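Local coordinates for protein alternansucrase (Leuconostoc mesenteroides, PDB 6HVG) that belongs to glycoside hydrolase family 70, large multidomain enzymes with a TIM-barrel core, and carries choline-binding-type repeats and a bound calcium ion, at residues A[1271-1274]-A[1280-1283]; A[408-413]-A[437-442]; A[535-540]-A[1192-1197]. One frame throughout, in Å; residues are numbered along the deposited sequence.

Interaction 1. Residues A[1271-1274]-A[1280-1283]; sequences FNIA and FLPL
The rings of Phe1271 and Phe1280 form the apolar centre, lying nearly parallel with their planes 15° apart. A centroid separation of 5.3 Å shows that they are slid past one another and barely overlap, CD1 and CE1 of Phe1271 meeting CD2 and CE2 of Phe1280. Phe1280 has CG anti to its backbone nitrogen (chi1 -175°), which sends its ring alongside that of Phe1271. Pro1282 covers one face of the Phe1271 ring in a CH-pi contact: its CD stands 4.0 Å from the ring centroid of Phe1271, offset toward the rim. Two outside rings extend the cluster, Trp443 meeting Phe1271 at about a right angle and Tyr1309 stacking on Phe1280. Further along, Ile1273 CG2 lies 3.9 Å from Leu1281 CD2. At the polar edge the backbones exchange a reciprocal pair of bonds. Asn1272 N donates to a lone pair of Phe1280 O at 3.0 Å, and Phe1280 N returns a straighter bond (169° at the hydrogen) to Asn1272 O. The Asn1272 side chain reaches forward along its own segment, where OD1 accepts from Ala1274 N at 3.0 Å. The result is a single antiparallel bridge of the hydrogen-bonded type closing a short loop, with an Asx turn leading the chain into it.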
loop_
_atom_site.group_PDB
_atom_site.type_symbol
_atom_site.label_atom_id
_atom_site.label_comp_id
_atom_site.label_asym_id
_atom_site.label_seq_id
_atom_site.Cartn_x
_atom_site.Cartn_y
_atom_site.Cartn_z
ATOM N N PHE A 1271 -21.395 -14.673 24.402
ATOM C CA PHE A 1271 -22.566 -15.553 24.389
ATOM C C PHE A 1271 -22.303 -16.767 23.512
ATOM O O PHE A 1271 -21.657 -16.661 22.470
ATOM C CB PHE A 1271 -23.832 -14.795 23.932
ATOM C CG PHE A 1271 -24.115 -13.556 24.748
ATOM C CD1 PHE A 1271 -24.365 -13.669 26.107
ATOM C CD2 PHE A 1271 -24.066 -12.295 24.179
ATOM C CE1 PHE A 1271 -24.583 -12.554 26.872
ATOM C CE2 PHE A 1271 -24.297 -11.168 24.949
ATOM C CZ PHE A 1271 -24.553 -11.294 26.289
ATOM N N ASN A 1272 -22.797 -17.922 23.940
ATOM C CA ASN A 1272 -22.666 -19.147 23.161
ATOM C C ASN A 1272 -23.817 -20.121 23.388
ATOM O O ASN A 1272 -24.370 -20.191 24.488
ATOM C CB ASN A 1272 -21.325 -19.833 23.464
ATOM C CG ASN A 1272 -20.869 -20.744 22.331
ATOM O OD1 ASN A 1272 -21.249 -21.901 22.268
ATOM N ND2 ASN A 1272 -20.075 -20.208 21.417
ATOM N N ILE A 1273 -24.145 -20.889 22.348
ATOM C CA ILE A 1273 -25.278 -21.834 22.382
ATOM C C ILE A 1273 -24.979 -23.206 21.748
ATOM O O ILE A 1273 -25.893 -23.962 21.451
ATOM C CB ILE A 1273 -26.483 -21.241 21.636
ATOM C CG1 ILE A 1273 -26.019 -20.680 20.296
ATOM C CG2 ILE A 1273 -27.166 -20.170 22.478
ATOM C CD1 ILE A 1273 -27.025 -20.824 19.195
ATOM N N ALA A 1274 -23.704 -23.538 21.560
ATOM C CA ALA A 1274 -23.326 -24.720 20.778
ATOM C C ALA A 1274 -23.637 -26.017 21.510
ATOM O O ALA A 1274 -24.226 -26.938 20.937
ATOM C CB ALA A 1274 -21.853 -24.660 20.402
ATOM N N PHE A 1280 -24.450 -19.709 27.413
ATOM C CA PHE A 1280 -24.411 -18.402 28.048
ATOM C C PHE A 1280 -25.237 -17.461 27.192
ATOM O O PHE A 1280 -24.886 -17.212 26.035
ATOM C CB PHE A 1280 -22.980 -17.900 28.184
ATOM C CG PHE A 1280 -22.853 -16.612 28.944
ATOM C CD1 PHE A 1280 -23.093 -16.569 30.310
ATOM C CD2 PHE A 1280 -22.482 -15.437 28.307
ATOM C CE1 PHE A 1280 -22.987 -15.380 31.024
ATOM C CE2 PHE A 1280 -22.363 -14.243 29.016
ATOM C CZ PHE A 1280 -22.609 -14.218 30.380
ATOM N N LEU A 1281 -26.344 -16.971 27.744
ATOM C CA LEU A 1281 -27.197 -16.006 27.058
ATOM C C LEU A 1281 -27.582 -14.887 28.006
ATOM O O LEU A 1281 -27.436 -15.030 29.216
ATOM C CB LEU A 1281 -28.461 -16.675 26.562
ATOM C CG LEU A 1281 -28.314 -17.567 25.349
ATOM C CD1 LEU A 1281 -29.489 -18.544 25.302
ATOM C CD2 LEU A 1281 -28.210 -16.749 24.073
ATOM N N PRO A 1282 -28.078 -13.762 27.466
ATOM C CA PRO A 1282 -28.657 -12.767 28.337
ATOM C C PRO A 1282 -29.844 -13.379 29.047
ATOM O O PRO A 1282 -30.512 -14.216 28.466
ATOM C CB PRO A 1282 -29.119 -11.670 27.375
ATOM C CG PRO A 1282 -28.359 -11.883 26.122
ATOM C CD PRO A 1282 -28.141 -13.360 26.052
ATOM N N LEU A 1283 -30.102 -12.978 30.285
ATOM C CA LEU A 1283 -31.161 -13.615 31.071
ATOM C C LEU A 1283 -32.560 -13.349 30.516
ATOM O O LEU A 1283 -33.436 -14.167 30.712
ATOM C CB LEU A 1283 -31.062 -13.198 32.542
ATOM C CG LEU A 1283 -29.807 -13.652 33.320
ATOM C CD1 LEU A 1283 -29.743 -12.924 34.646
ATOM C CD2 LEU A 1283 -29.770 -15.129 33.552
#

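Interaction 2. Residues A[408-413]-A[437-442]; sequences GYLTAD and RPLLMT
Between the extended backbone around Leu410 and the turn that follows strand 437-438, the closest CA atoms are those of Ala412 and Leu440, 7.5 Å apart, a spacing bridged by leucine side chains, one of them meeting a backbone oxygen. Leu410 and Leu439 both point their CB atoms across the gap, and Leu410 CD1 comes within 4.2 Å of Leu439 CD2, a methyl-to-methyl contact. Leu439 reaches there because its CG is turned away from the backbone N (chi1 -169°). The second contact is of mixed character: Leu440 CD1 packs 3.5 Å from Ala412 O, and its CG also lies close to that oxygen. Segment 437-442 begins with one strand of a two-stranded antiparallel sheet, 415-416 with 437-438, and segment 408-413 leads toward the other; the backbone pairing of Leu439 with Thr414 carries this association past the strand end. There the chain turns, Met441 N bonding to Pro438 O at 3.0 Å. The CB of Ala412 points away from segment 437-442 and touches Val509 of helix 499-511, while Phe508 of that helix touches Leu440. In segment 408-413, Thr411 OG1 donates to Asp413 OD1 at 2.6 Å; Asp413 OD2 has Tyr1260 OH as partner, which holds the carboxylate at both oxygens.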
loop_
_atom_site.group_PDB
_atom_site.type_symbol
_atom_site.label_atom_id
_atom_site.label_comp_id
_atom_site.label_asym_id
_atom_site.label_seq_id
_atom_site.Cartn_x
_atom_site.Cartn_y
_atom_site.Cartn_z
ATOM N N GLY A 408 -21.378 -21.239 17.145
ATOM C CA GLY A 408 -22.060 -21.100 18.427
ATOM C C GLY A 408 -22.229 -19.682 18.933
ATOM O O GLY A 408 -23.132 -19.401 19.714
ATOM N N TYR A 409 -21.350 -18.787 18.510
ATOM C CA TYR A 409 -21.391 -17.417 18.975
ATOM C C TYR A 409 -22.472 -16.633 18.246
ATOM O O TYR A 409 -22.931 -17.066 17.187
ATOM C CB TYR A 409 -20.051 -16.766 18.747
ATOM C CG TYR A 409 -18.977 -17.354 19.593
ATOM C CD1 TYR A 409 -18.739 -16.888 20.870
ATOM C CD2 TYR A 409 -18.214 -18.399 19.132
ATOM C CE1 TYR A 409 -17.758 -17.438 21.661
ATOM C CE2 TYR A 409 -17.217 -18.953 19.916
ATOM C CZ TYR A 409 -16.997 -18.464 21.179
ATOM O OH TYR A 409 -16.005 -18.999 21.962
ATOM N N LEU A 410 -22.878 -15.503 18.834
ATOM C CA LEU A 410 -23.897 -14.655 18.254
ATOM C C LEU A 410 -23.275 -13.403 17.676
ATOM O O LEU A 410 -22.210 -13.009 18.091
ATOM C CB LEU A 410 -24.921 -14.239 19.310
ATOM C CG LEU A 410 -25.536 -15.320 20.192
ATOM C CD1 LEU A 410 -26.563 -14.687 21.095
ATOM C CD2 LEU A 410 -26.167 -16.428 19.373
ATOM N N THR A 411 -23.964 -12.772 16.734
ATOM C CA THR A 411 -23.483 -11.564 16.094
ATOM C C THR A 411 -24.523 -10.452 16.198
ATOM O O THR A 411 -25.659 -10.706 16.492
ATOM C CB THR A 411 -23.093 -11.825 14.590
ATOM O OG1 THR A 411 -24.221 -12.263 13.825
ATOM C CG2 THR A 411 -22.016 -12.896 14.480
ATOM N N ALA A 412 -24.120 -9.223 15.927
ATOM C CA ALA A 412 -25.030 -8.077 16.006
ATOM C C ALA A 412 -26.288 -8.243 15.118
ATOM O O ALA A 412 -27.389 -7.824 15.492
ATOM C CB ALA A 412 -24.289 -6.794 15.634
ATOM N N ASP A 413 -26.113 -8.861 13.953
ATOM C CA ASP A 413 -27.195 -9.040 12.978
ATOM C C ASP A 413 -27.854 -10.413 13.087
ATOM O O ASP A 413 -28.591 -10.848 12.196
ATOM C CB ASP A 413 -26.659 -8.821 11.559
ATOM C CG ASP A 413 -25.504 -9.760 11.215
ATOM O OD1 ASP A 413 -25.090 -10.565 12.067
ATOM O OD2 ASP A 413 -25.014 -9.691 10.090
ATOM N N ARG A 437 -36.746 -13.537 14.297
ATOM C CA ARG A 437 -36.775 -12.103 14.533
ATOM C C ARG A 437 -35.386 -11.618 14.948
ATOM O O ARG A 437 -34.600 -12.384 15.480
ATOM C CB ARG A 437 -37.807 -11.756 15.617
ATOM C CG ARG A 437 -39.266 -11.834 15.174
ATOM C CD ARG A 437 -39.602 -10.735 14.166
ATOM N NE ARG A 437 -41.003 -10.712 13.720
ATOM C CZ ARG A 437 -41.540 -11.565 12.850
ATOM N NH1 ARG A 437 -40.815 -12.566 12.343
ATOM N NH2 ARG A 437 -42.820 -11.463 12.520
ATOM N N PRO A 438 -35.066 -10.339 14.697
ATOM C CA PRO A 438 -33.750 -9.825 15.039
ATOM C C PRO A 438 -33.560 -9.731 16.532
ATOM O O PRO A 438 -34.431 -9.234 17.242
ATOM C CB PRO A 438 -33.717 -8.411 14.415
ATOM C CG PRO A 438 -35.109 -8.075 14.132
ATOM C CD PRO A 438 -35.889 -9.342 14.003
ATOM N N LEU A 439 -32.394 -10.158 16.992
ATOM C CA LEU A 439 -32.026 -10.065 18.381
ATOM C C LEU A 439 -32.166 -8.640 18.902
ATOM O O LEU A 439 -32.582 -8.418 20.040
ATOM C CB LEU A 439 -30.583 -10.547 18.562
ATOM C CG LEU A 439 -30.097 -10.774 19.993
ATOM C CD1 LEU A 439 -30.909 -11.822 20.740
ATOM C CD2 LEU A 439 -28.646 -11.181 19.955
ATOM N N LEU A 440 -31.809 -7.667 18.078
ATOM C CA LEU A 440 -31.861 -6.259 18.471
ATOM C C LEU A 440 -33.274 -5.665 18.629
ATOM O O LEU A 440 -33.418 -4.504 19.035
ATOM C CB LEU A 440 -31.043 -5.405 17.492
ATOM C CG LEU A 440 -29.524 -5.650 17.419
ATOM C CD1 LEU A 440 -28.896 -4.828 16.307
ATOM C CD2 LEU A 440 -28.851 -5.313 18.742
ATOM N N MET A 441 -34.301 -6.456 18.335
ATOM C CA MET A 441 -35.691 -6.086 18.644
ATOM C C MET A 441 -35.984 -6.209 20.140
ATOM O O MET A 441 -36.886 -5.542 20.647
ATOM C CB MET A 441 -36.663 -6.965 17.830
ATOM C CG MET A 441 -38.138 -6.552 17.876
ATOM S SD MET A 441 -39.233 -7.614 16.885
ATOM C CE MET A 441 -39.262 -9.112 17.868
ATOM N N THR A 442 -35.207 -7.055 20.825
ATOM C CA THR A 442 -35.442 -7.479 22.200
ATOM C C THR A 442 -34.254 -7.292 23.145
ATOM O O THR A 442 -34.442 -7.156 24.348
ATOM C CB THR A 442 -35.836 -8.964 22.189
ATOM O OG1 THR A 442 -37.102 -9.093 21.516
ATOM C CG2 THR A 442 -35.947 -9.537 23.615
#

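Interaction 3. Residues A[535-540]-A[1192-1197]; sequences LAYQDD and YVANTK
Leu535 opens the contact by setting its CD1 over the centre of the Tyr1192 ring. The methyl lies 3.6 Å from the ring centroid of Tyr1192 and 12° off the normal, the geometry of a CH-pi contact. The hydroxyl of Tyr1192 is hydrogen-bonded to Glu520 and to the backbone N of Leu1254, which fixes the far end of the ring. Two residues on, Tyr537 has its CG beside the backbone N (chi1 -59°), and its side chain reaches strand 1190-1197 with the hydroxyl end. Tyr537 OH packs 3.3 Å from both Ala1194 CB and Thr1196 CG2. These are van der Waals contacts with methyl groups; the hydroxyl of Thr1196 instead bonds to Glu1168. Leu535 and Tyr537 are two residues apart on their strand, as are Tyr1192, Ala1194 and Thr1196 on theirs, so each row lies on one face. The axes of 535-537 and 1192-1197 approach to 10.6 Å at 91°, although strand 1166-1175 alone separates these strands in the sheet order. Such a strong turn over two sheet steps, together with a classic beta bulge at Thr1196 and Lys1197, marks a highly twisted six-stranded antiparallel sheet, consistent with domain B of the family 70 fold.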
loop_
_atom_site.group_PDB
_atom_site.type_symbol
_atom_site.label_atom_id
_atom_site.label_comp_id
_atom_site.label_asym_id
_atom_site.label_seq_id
_atom_site.Cartn_x
_atom_site.Cartn_y
_atom_site.Cartn_z
ATOM N N LEU A 535 -5.228 -8.598 10.554
ATOM C CA LEU A 535 -5.519 -9.292 11.790
ATOM C C LEU A 535 -4.756 -10.607 11.822
ATOM O O LEU A 535 -4.823 -11.371 10.878
ATOM C CB LEU A 535 -6.994 -9.622 11.870
ATOM C CG LEU A 535 -7.954 -8.438 11.916
ATOM C CD1 LEU A 535 -9.396 -8.936 11.911
ATOM C CD2 LEU A 535 -7.673 -7.605 13.139
ATOM N N ALA A 536 -4.014 -10.864 12.899
ATOM C CA ALA A 536 -3.341 -12.143 13.055
ATOM C C ALA A 536 -4.209 -13.055 13.922
ATOM O O ALA A 536 -4.617 -12.669 15.007
ATOM C CB ALA A 536 -1.984 -11.959 13.684
ATOM N N TYR A 537 -4.480 -14.265 13.446
ATOM C CA TYR A 537 -5.248 -15.221 14.206
ATOM C C TYR A 537 -4.397 -15.833 15.312
ATOM O O TYR A 537 -3.189 -16.021 15.151
ATOM C CB TYR A 537 -5.792 -16.343 13.321
ATOM C CG TYR A 537 -6.693 -15.912 12.183
ATOM C CD1 TYR A 537 -7.375 -14.725 12.202
ATOM C CD2 TYR A 537 -6.865 -16.732 11.070
ATOM C CE1 TYR A 537 -8.174 -14.331 11.126
ATOM C CE2 TYR A 537 -7.685 -16.358 10.018
ATOM C CZ TYR A 537 -8.332 -15.153 10.057
ATOM O OH TYR A 537 -9.116 -14.774 9.021
ATOM N N GLN A 538 -5.050 -16.176 16.430
ATOM C CA GLN A 538 -4.351 -16.713 17.604
ATOM C C GLN A 538 -4.771 -18.133 17.946
ATOM O O GLN A 538 -5.864 -18.568 17.600
ATOM C CB GLN A 538 -4.577 -15.801 18.797
ATOM C CG GLN A 538 -4.319 -14.329 18.517
ATOM C CD GLN A 538 -2.876 -14.021 18.174
ATOM O OE1 GLN A 538 -1.951 -14.497 18.816
ATOM N NE2 GLN A 538 -2.682 -13.227 17.136
ATOM N N ASP A 539 -3.869 -18.856 18.604
ATOM C CA ASP A 539 -4.152 -20.200 19.142
ATOM C C ASP A 539 -4.826 -20.060 20.481
ATOM O O ASP A 539 -4.168 -19.728 21.461
ATOM C CB ASP A 539 -2.866 -21.012 19.314
ATOM C CG ASP A 539 -2.242 -21.418 17.995
ATOM O OD1 ASP A 539 -2.899 -21.318 16.937
ATOM O OD2 ASP A 539 -1.087 -21.869 18.024
ATOM N N ASP A 540 -6.131 -20.342 20.514
ATOM C CA ASP A 540 -6.954 -20.111 21.688
ATOM C C ASP A 540 -7.940 -21.278 21.836
ATOM O O ASP A 540 -9.112 -21.188 21.450
ATOM C CB ASP A 540 -7.652 -18.756 21.531
ATOM C CG ASP A 540 -8.625 -18.429 22.664
ATOM O OD1 ASP A 540 -8.651 -19.133 23.714
ATOM O OD2 ASP A 540 -9.357 -17.424 22.484
ATOM N N TYR A 1192 -13.732 -12.679 16.419
ATOM C CA TYR A 1192 -13.994 -12.025 15.144
ATOM C C TYR A 1192 -14.552 -13.060 14.201
ATOM O O TYR A 1192 -14.159 -14.223 14.268
ATOM C CB TYR A 1192 -12.687 -11.483 14.578
ATOM C CG TYR A 1192 -12.831 -10.457 13.496
ATOM C CD1 TYR A 1192 -13.037 -9.134 13.805
ATOM C CD2 TYR A 1192 -12.690 -10.799 12.173
ATOM C CE1 TYR A 1192 -13.145 -8.176 12.815
ATOM C CE2 TYR A 1192 -12.797 -9.858 11.179
ATOM C CZ TYR A 1192 -13.023 -8.546 11.502
ATOM O OH TYR A 1192 -13.140 -7.602 10.498
ATOM N N VAL A 1193 -15.482 -12.635 13.350
ATOM C CA VAL A 1193 -16.025 -13.490 12.311
ATOM C C VAL A 1193 -15.232 -13.216 11.053
ATOM O O VAL A 1193 -15.262 -12.119 10.530
ATOM C CB VAL A 1193 -17.502 -13.189 12.035
ATOM C CG1 VAL A 1193 -17.982 -13.939 10.809
ATOM C CG2 VAL A 1193 -18.346 -13.586 13.225
ATOM N N ALA A 1194 -14.516 -14.228 10.582
ATOM C CA ALA A 1194 -13.747 -14.131 9.358
ATOM C C ALA A 1194 -14.297 -15.087 8.316
ATOM O O ALA A 1194 -15.040 -16.000 8.645
ATOM C CB ALA A 1194 -12.295 -14.453 9.642
ATOM N N ASN A 1195 -13.947 -14.849 7.056
ATOM C CA ASN A 1195 -14.298 -15.754 5.974
ATOM C C ASN A 1195 -13.082 -16.616 5.624
ATOM O O ASN A 1195 -12.240 -16.211 4.852
ATOM C CB ASN A 1195 -14.811 -14.981 4.762
ATOM C CG ASN A 1195 -16.288 -14.709 4.831
ATOM O OD1 ASN A 1195 -16.707 -13.740 5.423
ATOM N ND2 ASN A 1195 -17.090 -15.575 4.231
ATOM N N THR A 1196 -13.036 -17.814 6.196
ATOM C CA THR A 1196 -11.845 -18.654 6.168
ATOM C C THR A 1196 -12.046 -20.050 5.592
ATOM O O THR A 1196 -11.072 -20.760 5.351
ATOM C CB THR A 1196 -11.321 -18.850 7.605
ATOM O OG1 THR A 1196 -12.423 -19.192 8.463
ATOM C CG2 THR A 1196 -10.669 -17.576 8.100
ATOM N N LYS A 1197 -13.294 -20.447 5.374
ATOM C CA LYS A 1197 -13.618 -21.826 5.038
ATOM C C LYS A 1197 -13.989 -21.927 3.573
ATOM O O LYS A 1197 -14.825 -21.189 3.089
ATOM C CB LYS A 1197 -14.774 -22.298 5.917
ATOM C CG LYS A 1197 -14.811 -23.786 6.181
ATOM C CD LYS A 1197 -16.097 -24.204 6.884
ATOM C CE LYS A 1197 -15.870 -24.606 8.331
ATOM N NZ LYS A 1197 -17.131 -25.107 8.948
#

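Following the chain, interaction 2 comes first and closes a loop of 23 residues that includes the strand pair 415-416 and 437-438. Interaction 3 then joins segments with 651 residues between them; every strand of the parallel eight-stranded barrel lies in that interval. Interaction 1 closes last, over just five residues. The three are in series, so none nests within or crosses another. In space, however, interaction 2 touches both others: Gly408 O probably accepts a hydrogen bond from Ile1273 N of interaction 1, and Thr411 CG2 packs 3.9 Å from Val1193 CG2 of interaction 3. Segment 408-413 thus ties the late 1271-1283 loop to the twisted sheet, whereas interactions 1 and 3 stay about 10 Å apart at their nearest atoms.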